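PDB 4A38: metallo-carboxypeptidase from Pseudomonas aeruginosa, which probably acts as a zinc-dependent carboxypeptidase of the M14 family, cleaving residues from the C-terminal ends of peptide or protein chains. Local coordinates for residues A[178-183]-A[271-276]; A[238-243]-A[330-335]; A[279-284]-A[348-353]; A[285-290]-A[320-325]. All coordinates share one frame; numbering follows the deposited sequence.

Interaction 1 of 4, residues A[178-183]-A[271-276]. With ZN (zinc ion), chain C; BZS (L-benzylsuccinic acid), chain D.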
# COMPACT_ATOMS: atom_id res chain seq x y z
N GLN A 178 1.77 -0.73 3.94
CA GLN A 178 0.36 -0.87 4.27
C GLN A 178 -0.08 -0.67 5.72
O GLN A 178 -0.83 -1.49 6.27
CB GLN A 178 -0.15 -2.24 3.74
CG GLN A 178 -1.61 -2.25 3.24
CD GLN A 178 -1.92 -3.48 2.38
OE1 GLN A 178 -1.06 -3.96 1.66
NE2 GLN A 178 -3.15 -3.98 2.46
N GLN A 179 0.39 0.41 6.34
CA GLN A 179 -0.03 0.73 7.71
C GLN A 179 -1.53 0.97 7.62
O GLN A 179 -2.28 0.76 8.57
CB GLN A 179 0.64 2.01 8.22
CG GLN A 179 2.12 1.90 8.52
CD GLN A 179 2.65 3.14 9.21
OE1 GLN A 179 2.38 3.36 10.40
NE2 GLN A 179 3.40 3.96 8.47
N HIS A 180 -1.95 1.43 6.44
CA HIS A 180 -3.36 1.67 6.16
C HIS A 180 -3.86 0.43 5.40
O HIS A 180 -3.51 0.21 4.23
CB HIS A 180 -3.51 2.96 5.34
CG HIS A 180 -3.17 4.20 6.12
ND1 HIS A 180 -2.69 5.35 5.54
CD2 HIS A 180 -3.24 4.45 7.45
CE1 HIS A 180 -2.47 6.26 6.48
NE2 HIS A 180 -2.80 5.74 7.64
N PRO A 181 -4.68 -0.39 6.07
CA PRO A 181 -5.24 -1.63 5.51
C PRO A 181 -5.87 -1.59 4.12
O PRO A 181 -5.67 -2.51 3.34
CB PRO A 181 -6.22 -2.09 6.60
CG PRO A 181 -6.66 -0.80 7.22
CD PRO A 181 -5.37 -0.03 7.33
N GLY A 182 -6.61 -0.55 3.80
CA GLY A 182 -7.23 -0.48 2.50
C GLY A 182 -6.30 -0.22 1.32
O GLY A 182 -6.71 -0.39 0.17
N GLU A 183 -5.06 0.16 1.59
CA GLU A 183 -4.11 0.47 0.53
C GLU A 183 -3.29 -0.75 0.05
O GLU A 183 -2.06 -0.77 0.13
CB GLU A 183 -3.20 1.61 1.02
CG GLU A 183 -3.94 2.97 1.13
CD GLU A 183 -3.21 4.00 2.00
OE1 GLU A 183 -1.97 3.89 2.19
OE2 GLU A 183 -3.89 4.93 2.50
N ASP A 271 8.02 4.61 3.28
CA ASP A 271 6.74 4.18 3.84
C ASP A 271 5.81 4.09 2.63
O ASP A 271 5.50 5.11 2.02
CB ASP A 271 6.24 5.21 4.85
CG ASP A 271 5.03 4.73 5.64
OD1 ASP A 271 4.73 3.52 5.64
OD2 ASP A 271 4.38 5.59 6.27
N ILE A 272 5.40 2.88 2.28
CA ILE A 272 4.57 2.67 1.10
C ILE A 272 3.07 2.75 1.35
O ILE A 272 2.51 1.98 2.14
CB ILE A 272 4.92 1.32 0.43
CG1 ILE A 272 6.26 1.40 -0.33
CG2 ILE A 272 3.88 0.99 -0.62
CD1 ILE A 272 7.45 1.94 0.41
N HIS A 273 2.42 3.69 0.65
CA HIS A 273 0.98 3.91 0.79
C HIS A 273 0.28 3.94 -0.57
O HIS A 273 0.90 3.72 -1.62
CB HIS A 273 0.70 5.24 1.50
CG HIS A 273 1.20 5.31 2.91
ND1 HIS A 273 0.35 5.38 3.99
CD2 HIS A 273 2.45 5.40 3.41
CE1 HIS A 273 1.06 5.50 5.10
NE2 HIS A 273 2.34 5.51 4.77
N GLY A 274 -1.01 4.23 -0.53
CA GLY A 274 -1.82 4.34 -1.72
C GLY A 274 -2.71 5.55 -1.54
O GLY A 274 -3.23 5.77 -0.44
N ASP A 275 -2.89 6.36 -2.59
CA ASP A 275 -3.74 7.54 -2.47
C ASP A 275 -5.00 7.41 -3.32
O ASP A 275 -4.92 7.14 -4.51
CB ASP A 275 -2.98 8.81 -2.89
CG ASP A 275 -3.81 10.07 -2.70
OD1 ASP A 275 -3.94 10.52 -1.54
OD2 ASP A 275 -4.35 10.58 -3.68
N GLU A 276 -6.15 7.62 -2.69
CA GLU A 276 -7.46 7.51 -3.35
C GLU A 276 -7.72 8.55 -4.45
O GLU A 276 -8.23 8.23 -5.53
CB GLU A 276 -8.57 7.60 -2.29
CG GLU A 276 -8.53 6.49 -1.21
CD GLU A 276 -7.56 6.76 -0.06
OE1 GLU A 276 -6.69 7.66 -0.18
OE2 GLU A 276 -7.67 6.06 0.97
ZN ZN C . -1.88 5.59 3.66
C1 BZS D . -2.02 8.18 3.06
C2 BZS D . -1.39 9.57 3.19
CA BZS D . -0.48 9.60 4.42
C BZS D . -1.32 9.62 5.69
CB BZS D . 0.44 10.82 4.39
O1 BZS D . -1.60 7.43 2.16
O2 BZS D . -2.90 7.87 3.90
O3 BZS D . -2.29 10.41 5.73
O4 BZS D . -0.98 8.87 6.63
O HOH W 1 2.48 2.36 5.00
O HOH W 2 -6.43 6.26 3.28
O HOH W 3 -4.68 7.96 1.57
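Glu183 and His273 meet at the zinc ion, one from each segment, and His180 supplies the third protein ligand. Glu183 binds through both carboxylate oxygens, OE1 at 2.2 Å and OE2 at 2.4 Å from the metal, whereas His180 ND1 reaches it at 2.1 Å and His273 ND1 at 2.3 Å. Glu183 OE1 has a second task: Gly274 N donates to it over 2.9 Å from above the carboxylate plane. Because Gly274 lacks a side chain, Glu183 can lay CG against the strand, 3.3 Å from Gly274 O; here the packing is tight, with little room for anything larger. The arrangement is the HxxE...H zinc site of M14 carboxypeptidases: a type I turn carries His180 and Glu183, and the end of strand 268-275 brings His273. Benzylsuccinate O1 and O2 also bind the metal. Asp271 OD2 accepts from His273 NE2, in the imidazole plane but from above the carboxylate, and together with the zinc holds the ring's rotation. Asp271 OD1 accepts from Gln179 NE2 at 3.2 Å, with amide and carboxylate planes 40° apart; Gln179 OE1 turns to Trp243. A water is held here by three bonds, to Gln179 N, Asp271 OD1 and Ile272 O. The Glu276 side is looser: Glu183 OE2 and Glu276 OE2 stay 4.2 Å apart, with two waters between the carboxylates.

Interaction 2 of 4, residues A[238-243]-A[330-335]. With BZS (L-benzylsuccinic acid), chain D.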
# COMPACT_ATOMS: atom_id res chain seq x y z
N ASP A 238 -5.14 4.89 13.87
CA ASP A 238 -4.51 5.12 12.57
C ASP A 238 -3.02 4.95 12.88
O ASP A 238 -2.43 5.77 13.58
CB ASP A 238 -4.81 6.55 12.10
CG ASP A 238 -4.19 6.87 10.74
OD1 ASP A 238 -3.14 6.29 10.38
OD2 ASP A 238 -4.74 7.74 10.05
N LEU A 239 -2.42 3.89 12.35
CA LEU A 239 -1.02 3.61 12.61
C LEU A 239 -0.05 4.70 12.17
O LEU A 239 1.00 4.87 12.77
CB LEU A 239 -0.63 2.26 12.00
CG LEU A 239 -1.23 1.02 12.66
CD1 LEU A 239 -0.68 -0.24 11.99
CD2 LEU A 239 -0.91 1.02 14.17
N ASN A 240 -0.40 5.45 11.13
CA ASN A 240 0.49 6.49 10.67
C ASN A 240 0.24 7.83 11.35
O ASN A 240 0.44 8.90 10.76
CB ASN A 240 0.41 6.64 9.15
CG ASN A 240 1.71 7.16 8.58
OD1 ASN A 240 2.78 6.96 9.16
ND2 ASN A 240 1.63 7.82 7.44
N ARG A 241 -0.20 7.75 12.60
CA ARG A 241 -0.46 8.90 13.45
C ARG A 241 0.02 8.49 14.84
O ARG A 241 -0.15 9.23 15.81
CB ARG A 241 -1.96 9.23 13.50
CG ARG A 241 -2.54 9.83 12.23
CD ARG A 241 -1.95 11.21 11.91
NE ARG A 241 -2.55 11.77 10.70
CZ ARG A 241 -2.32 11.32 9.47
NH1 ARG A 241 -1.49 10.31 9.26
NH2 ARG A 241 -2.92 11.89 8.44
N ALA A 242 0.64 7.32 14.93
CA ALA A 242 1.10 6.80 16.21
C ALA A 242 2.61 6.74 16.40
O ALA A 242 3.09 6.18 17.39
CB ALA A 242 0.52 5.40 16.43
N TRP A 243 3.36 7.32 15.47
CA TRP A 243 4.82 7.27 15.56
C TRP A 243 5.43 8.15 16.65
O TRP A 243 6.50 7.84 17.16
CB TRP A 243 5.44 7.55 14.18
CG TRP A 243 5.13 6.42 13.21
CD1 TRP A 243 3.89 6.10 12.71
CD2 TRP A 243 6.00 5.36 12.81
NE1 TRP A 243 3.95 4.90 12.04
CE2 TRP A 243 5.23 4.42 12.08
CE3 TRP A 243 7.37 5.10 12.99
CZ2 TRP A 243 5.77 3.25 11.54
CZ3 TRP A 243 7.91 3.93 12.45
CH2 TRP A 243 7.11 3.02 11.73
N ALA A 330 3.95 12.77 13.96
CA ALA A 330 3.22 11.57 14.37
C ALA A 330 3.21 10.64 13.17
O ALA A 330 2.77 9.49 13.27
CB ALA A 330 1.80 11.93 14.77
N LEU A 331 3.68 11.17 12.04
CA LEU A 331 3.81 10.46 10.76
C LEU A 331 5.11 9.67 10.70
O LEU A 331 6.16 10.16 11.14
CB LEU A 331 3.79 11.44 9.59
CG LEU A 331 2.48 12.16 9.31
CD1 LEU A 331 1.79 12.60 10.60
CD2 LEU A 331 2.80 13.28 8.41
N ALA A 332 5.06 8.47 10.14
CA ALA A 332 6.25 7.62 10.04
C ALA A 332 7.41 8.30 9.31
O ALA A 332 8.52 8.36 9.81
CB ALA A 332 5.90 6.32 9.33
N CYS A 333 7.13 8.77 8.10
CA CYS A 333 8.14 9.43 7.26
C CYS A 333 8.92 10.50 8.01
O CYS A 333 10.14 10.46 8.08
CB CYS A 333 7.48 10.05 6.03
SG CYS A 333 8.68 10.63 4.80
N ASN A 334 8.19 11.47 8.55
CA ASN A 334 8.80 12.56 9.31
C ASN A 334 9.48 12.08 10.60
O ASN A 334 10.59 12.48 10.91
CB ASN A 334 7.74 13.61 9.66
CG ASN A 334 7.07 14.22 8.42
OD1 ASN A 334 7.73 14.86 7.60
ND2 ASN A 334 5.77 14.01 8.28
N PHE A 335 8.80 11.20 11.33
CA PHE A 335 9.37 10.72 12.58
C PHE A 335 10.68 9.97 12.40
O PHE A 335 11.66 10.25 13.09
CB PHE A 335 8.36 9.82 13.31
CG PHE A 335 8.92 9.23 14.58
CD1 PHE A 335 8.87 9.95 15.78
CD2 PHE A 335 9.53 7.98 14.57
CE1 PHE A 335 9.43 9.43 16.94
CE2 PHE A 335 10.09 7.46 15.73
CZ PHE A 335 10.04 8.18 16.92
C1 BZS D . -2.02 8.18 3.06
C2 BZS D . -1.39 9.57 3.19
CA BZS D . -0.48 9.60 4.42
C BZS D . -1.32 9.62 5.69
CB BZS D . 0.44 10.82 4.39
O1 BZS D . -1.60 7.43 2.16
O2 BZS D . -2.90 7.87 3.90
O3 BZS D . -2.29 10.41 5.73
O4 BZS D . -0.98 8.87 6.63
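Asn240 OD1 accepts the backbone N-H of Ala332 at 2.9 Å, meeting the first turn of helix 332-340 just past its N-cap, Leu331. The same oxygen takes a weak bond from Gln179. With CG anti to the backbone N (chi1 -152°), the amide stretches between this helix start and the ligand, where Asn240 ND2 donates to benzylsuccinate O4 over 2.9 Å. An amide suits the place, since one group must both accept and donate. Arg241 NH1 reaches benzylsuccinate O4 at 3.0 Å and NH2 goes to its O3, so two N-H groups of one guanidinium face both oxygens of one carboxylate. Such an Asn-Arg pair is the device by which M14 carboxypeptidases recognise the terminal carboxylate of a substrate, which the inhibitor's carboxylate probably mimics. Arg241 NH1 is shared: it also donates to Asn240 O at 2.8 Å, approaching from above that carbonyl plane, which ties the guanidinium to its own loop. Asp238 turns back on the chain in an Asx turn, its OD1 accepting from Asn240 N, while OD2 forms a salt bridge with Arg231, which itself hydrogen-bonds to the ligand through NH1. Further on, Trp243 N is satisfied by Ala330 O at 3.1 Å. The Trp243 indole receives Ala332 CB over its five-membered ring, a CH-pi contact 3.5 Å from the centroid; a small methyl allows this close approach. Trp243 O sits over the face of the Phe335 ring and accepts a hydrogen bond from Gln258.

Interaction 3 of 4, residues A[279-284]-A[348-353]. With BZS (L-benzylsuccinic acid), chain D.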
# COMPACT_ATOMS: atom_id res chain seq x y z
N PRO A 279 -4.33 10.71 -9.33
CA PRO A 279 -4.05 9.70 -10.35
C PRO A 279 -2.62 9.77 -10.89
O PRO A 279 -2.40 9.85 -12.10
CB PRO A 279 -5.10 10.02 -11.41
CG PRO A 279 -5.11 11.52 -11.38
CD PRO A 279 -5.11 11.83 -9.89
N HIS A 280 -1.65 9.73 -9.98
CA HIS A 280 -0.23 9.78 -10.33
C HIS A 280 0.56 9.16 -9.19
O HIS A 280 0.19 9.28 -8.03
CB HIS A 280 0.28 11.23 -10.45
CG HIS A 280 -0.47 12.07 -11.44
ND1 HIS A 280 -0.12 12.13 -12.77
CD2 HIS A 280 -1.54 12.88 -11.29
CE1 HIS A 280 -0.94 12.95 -13.40
NE2 HIS A 280 -1.81 13.42 -12.52
N VAL A 281 1.66 8.49 -9.54
CA VAL A 281 2.54 7.92 -8.53
C VAL A 281 3.44 9.09 -8.14
O VAL A 281 3.95 9.82 -9.01
CB VAL A 281 3.41 6.77 -9.12
CG1 VAL A 281 4.53 6.41 -8.16
CG2 VAL A 281 2.54 5.54 -9.38
N PHE A 282 3.63 9.29 -6.83
CA PHE A 282 4.48 10.37 -6.36
C PHE A 282 5.08 10.07 -5.00
O PHE A 282 4.79 9.02 -4.40
CB PHE A 282 3.69 11.69 -6.29
CG PHE A 282 2.52 11.67 -5.34
CD1 PHE A 282 1.29 11.14 -5.73
CD2 PHE A 282 2.64 12.20 -4.05
CE1 PHE A 282 0.19 11.15 -4.85
CE2 PHE A 282 1.55 12.21 -3.17
CZ PHE A 282 0.32 11.68 -3.57
N ALA A 283 5.92 10.97 -4.51
CA ALA A 283 6.56 10.77 -3.22
C ALA A 283 6.57 12.04 -2.39
O ALA A 283 6.94 13.11 -2.87
CB ALA A 283 7.99 10.28 -3.42
N ALA A 284 6.16 11.91 -1.13
CA ALA A 284 6.15 13.05 -0.23
C ALA A 284 7.43 12.95 0.59
O ALA A 284 7.85 11.85 0.97
CB ALA A 284 4.93 12.99 0.69
N GLU A 348 3.55 6.99 -2.81
CA GLU A 348 2.13 6.92 -3.08
C GLU A 348 1.78 6.37 -4.45
O GLU A 348 2.22 6.88 -5.47
CB GLU A 348 1.50 8.31 -2.94
CG GLU A 348 1.62 8.94 -1.57
CD GLU A 348 0.55 8.47 -0.62
OE1 GLU A 348 -0.26 7.61 -1.02
OE2 GLU A 348 0.53 8.97 0.51
N MET A 349 0.96 5.32 -4.46
CA MET A 349 0.50 4.73 -5.71
C MET A 349 -1.01 5.02 -5.79
O MET A 349 -1.71 5.01 -4.77
CB MET A 349 0.80 3.23 -5.73
CG MET A 349 2.26 2.90 -5.99
SD MET A 349 2.62 1.12 -5.74
CE MET A 349 2.47 1.04 -3.95
N PRO A 350 -1.52 5.32 -6.99
CA PRO A 350 -2.94 5.63 -7.21
C PRO A 350 -3.95 4.49 -7.23
O PRO A 350 -3.64 3.39 -7.69
CB PRO A 350 -2.91 6.35 -8.54
CG PRO A 350 -1.86 5.57 -9.30
CD PRO A 350 -0.75 5.46 -8.25
N PHE A 351 -5.15 4.76 -6.74
CA PHE A 351 -6.23 3.78 -6.78
C PHE A 351 -6.83 3.87 -8.18
O PHE A 351 -7.48 2.94 -8.66
CB PHE A 351 -7.32 4.09 -5.75
CG PHE A 351 -7.04 3.53 -4.39
CD1 PHE A 351 -6.22 4.21 -3.50
CD2 PHE A 351 -7.58 2.30 -4.01
CE1 PHE A 351 -5.94 3.68 -2.24
CE2 PHE A 351 -7.30 1.76 -2.75
CZ PHE A 351 -6.48 2.45 -1.87
N LYS A 352 -6.61 5.01 -8.83
CA LYS A 352 -7.11 5.24 -10.18
C LYS A 352 -6.10 4.70 -11.19
O LYS A 352 -5.91 3.48 -11.29
CB LYS A 352 -7.36 6.74 -10.41
CG LYS A 352 -8.47 7.29 -9.52
CD LYS A 352 -8.67 8.79 -9.69
CE LYS A 352 -9.77 9.28 -8.75
NZ LYS A 352 -9.88 10.77 -8.74
N ASP A 353 -5.42 5.59 -11.91
CA ASP A 353 -4.42 5.17 -12.90
C ASP A 353 -3.26 6.14 -12.74
O ASP A 353 -3.37 7.12 -12.00
CB ASP A 353 -5.02 5.28 -14.32
CG ASP A 353 -4.20 4.55 -15.39
OD1 ASP A 353 -3.15 3.94 -15.10
OD2 ASP A 353 -4.64 4.57 -16.56
C1 BZS D . -2.02 8.18 3.06
C2 BZS D . -1.39 9.57 3.19
CA BZS D . -0.48 9.60 4.42
C BZS D . -1.32 9.62 5.69
CB BZS D . 0.44 10.82 4.39
O1 BZS D . -1.60 7.43 2.16
O2 BZS D . -2.90 7.87 3.90
O3 BZS D . -2.29 10.41 5.73
O4 BZS D . -0.98 8.87 6.63
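At the edge of the seven-stranded sheet, strand 282-284 runs antiparallel to strand 343-350, and Phe282 and Glu348 form a hydrogen-bonded pair. Phe282 N donates to Glu348 O at 3.1 Å, in the carbonyl plane; the return bond, from Glu348 N to Phe282 O, is 2.9 Å. Both side chains leave by the same face of the sheet and run side by side. Phe282 holds CG between its backbone N and carbonyl carbon (chi1 62°), which lays the ring over Glu348 CB, 3.7 Å from the ring centroid in a CH-pi contact. Glu348 then bends at chi2 (-83°) toward the ligand, and its OE2 stands 3.1 Å from benzylsuccinate O1. A flat aromatic suits this spot by shielding the aliphatic part of the glutamate; Tyr319 meets the phenyl edge-to-face. Beyond the pair, Val281 CG2 presses tightly on Pro350 CD at 3.5 Å, two compact apolar groups well matched to a buried place. Pro279 CB packs on Lys352 CB at 4.1 Å, while the lysine NZ goes on to Ser82 O and Glu277 O. A strand that delivers a glutamate, predicted to be the proton donor and acceptor, beside the metal is typical of the M14 carboxypeptidase active site.

Interaction 4 of 4, residues A[285-290]-A[320-325]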
# COMPACT_ATOMS: atom_id res chain seq x y z
N GLY A 285 8.06 14.10 0.86
CA GLY A 285 9.30 14.12 1.62
C GLY A 285 9.15 14.63 3.04
O GLY A 285 8.06 14.62 3.60
N CYS A 286 10.26 15.08 3.62
CA CYS A 286 10.29 15.59 4.99
C CYS A 286 10.59 17.08 5.05
O CYS A 286 11.08 17.56 6.07
CB CYS A 286 11.37 14.86 5.82
SG CYS A 286 11.14 13.08 6.15
N GLU A 287 10.29 17.83 3.99
CA GLU A 287 10.62 19.25 3.98
C GLU A 287 10.04 20.06 5.14
O GLU A 287 10.44 21.20 5.34
CB GLU A 287 10.23 19.89 2.64
CG GLU A 287 8.76 20.22 2.47
CD GLU A 287 7.89 18.99 2.41
OE1 GLU A 287 8.39 17.94 1.97
OE2 GLU A 287 6.70 19.07 2.78
N GLY A 288 9.13 19.47 5.90
CA GLY A 288 8.55 20.20 7.02
C GLY A 288 9.20 19.91 8.37
O GLY A 288 8.84 20.51 9.38
N ASN A 289 10.18 19.00 8.37
CA ASN A 289 10.88 18.61 9.60
C ASN A 289 11.83 19.66 10.14
O ASN A 289 12.63 20.23 9.39
CB ASN A 289 11.73 17.35 9.37
CG ASN A 289 10.94 16.06 9.47
OD1 ASN A 289 11.51 14.98 9.29
ND2 ASN A 289 9.65 16.15 9.77
N PRO A 290 11.76 19.93 11.45
CA PRO A 290 12.67 20.91 12.06
C PRO A 290 14.11 20.46 11.77
O PRO A 290 15.03 21.27 11.72
CB PRO A 290 12.32 20.81 13.54
CG PRO A 290 10.84 20.62 13.50
CD PRO A 290 10.64 19.62 12.37
N PRO A 320 0.34 19.00 -1.06
CA PRO A 320 0.89 20.34 -0.89
C PRO A 320 2.11 20.18 0.03
O PRO A 320 2.08 19.35 0.94
CB PRO A 320 -0.24 21.11 -0.20
CG PRO A 320 -1.48 20.37 -0.64
CD PRO A 320 -1.04 18.94 -0.54
N ARG A 321 3.17 20.94 -0.19
CA ARG A 321 4.34 20.80 0.67
C ARG A 321 4.12 21.44 2.02
O ARG A 321 3.27 22.32 2.19
CB ARG A 321 5.58 21.41 0.02
CG ARG A 321 5.64 22.93 0.08
CD ARG A 321 6.92 23.45 -0.58
NE ARG A 321 7.11 22.82 -1.88
CZ ARG A 321 8.05 21.93 -2.16
NH1 ARG A 321 8.92 21.56 -1.22
NH2 ARG A 321 8.11 21.39 -3.37
N SER A 322 4.89 20.98 3.00
CA SER A 322 4.80 21.50 4.34
C SER A 322 5.70 22.72 4.52
O SER A 322 6.82 22.77 4.00
CB SER A 322 5.20 20.43 5.35
OG SER A 322 5.42 21.03 6.61
N ALA A 323 5.20 23.72 5.24
CA ALA A 323 5.98 24.93 5.50
C ALA A 323 7.15 24.53 6.41
O ALA A 323 7.04 23.56 7.16
CB ALA A 323 5.10 25.98 6.19
N PRO A 324 8.26 25.29 6.38
CA PRO A 324 9.43 24.98 7.21
C PRO A 324 9.07 24.69 8.67
O PRO A 324 8.30 25.43 9.28
CB PRO A 324 10.29 26.24 7.09
CG PRO A 324 9.93 26.77 5.72
CD PRO A 324 8.44 26.60 5.71
N GLY A 325 9.60 23.59 9.21
CA GLY A 325 9.34 23.22 10.59
C GLY A 325 7.90 22.94 11.02
O GLY A 325 7.63 22.77 12.21
O HOH W 4 11.55 22.08 7.87
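Glu287 O, Asn289 O and Gly325 N meet at one water, which donates to the two carbonyls, at 2.9 Å from Glu287 O and 2.6 Å from Asn289 O, and accepts the N-H of Gly325. The direct tie lies at the other end, where Ser322 N gives a nearly straight bond (169°) to Glu287 OE2 over 2.6 Å, arriving on the anti side of the carboxylate. A bend at chi2 (-67°) turns the Glu287 carboxylate onto that backbone N-H; the length of a glutamate suits the span. Arg321 crosses nearby, but its charged end makes no contact with the carboxylate. Between these two ends the packing relies on glycines. Gly288 CA lies 3.3 Å from Ser322 OG, close enough that the absence of a side chain matters, and the hydroxyl itself donates to Ala323 O. Gly325 CA lies 3.0 Å from Gly288 O; its backbone has a positive phi, which glycine adopts easily. Residues 286-289 form a type I turn, closed by Asn289 N to Cys286 O. The contact pairs the loop that leads from strand 282-284 into helix 294-310 with the loop that follows that helix and runs on toward helix 332-340; Cys286, Asn289 and Pro290 of the first loop rest on helix 332-340.

Overall arrangement
Interactions 1, 2 and 3 all touch the bound benzylsuccinate. Interaction 1 holds the zinc ion, interaction 2 grips the inhibitor's other carboxylate, and interaction 3 brings in Glu348, whose side chain is about 5 Å from the metal. Interactions 1 and 2 are joined directly: Gln179 OE1 lies 2.7 Å from Trp243 NE1, and His180 NE2 lies 2.8 Å from Asp238 OD1, a second-shell partner for a zinc ligand. Strands 268-275 and 343-350 are neighbours in one sheet and link interactions 1 and 3, with Asp275 N 2.8 Å from Met349 O. Interaction 4 is more remote, its centre about 21 Å from that of interaction 1, but it packs against helix 332-340 of interaction 2.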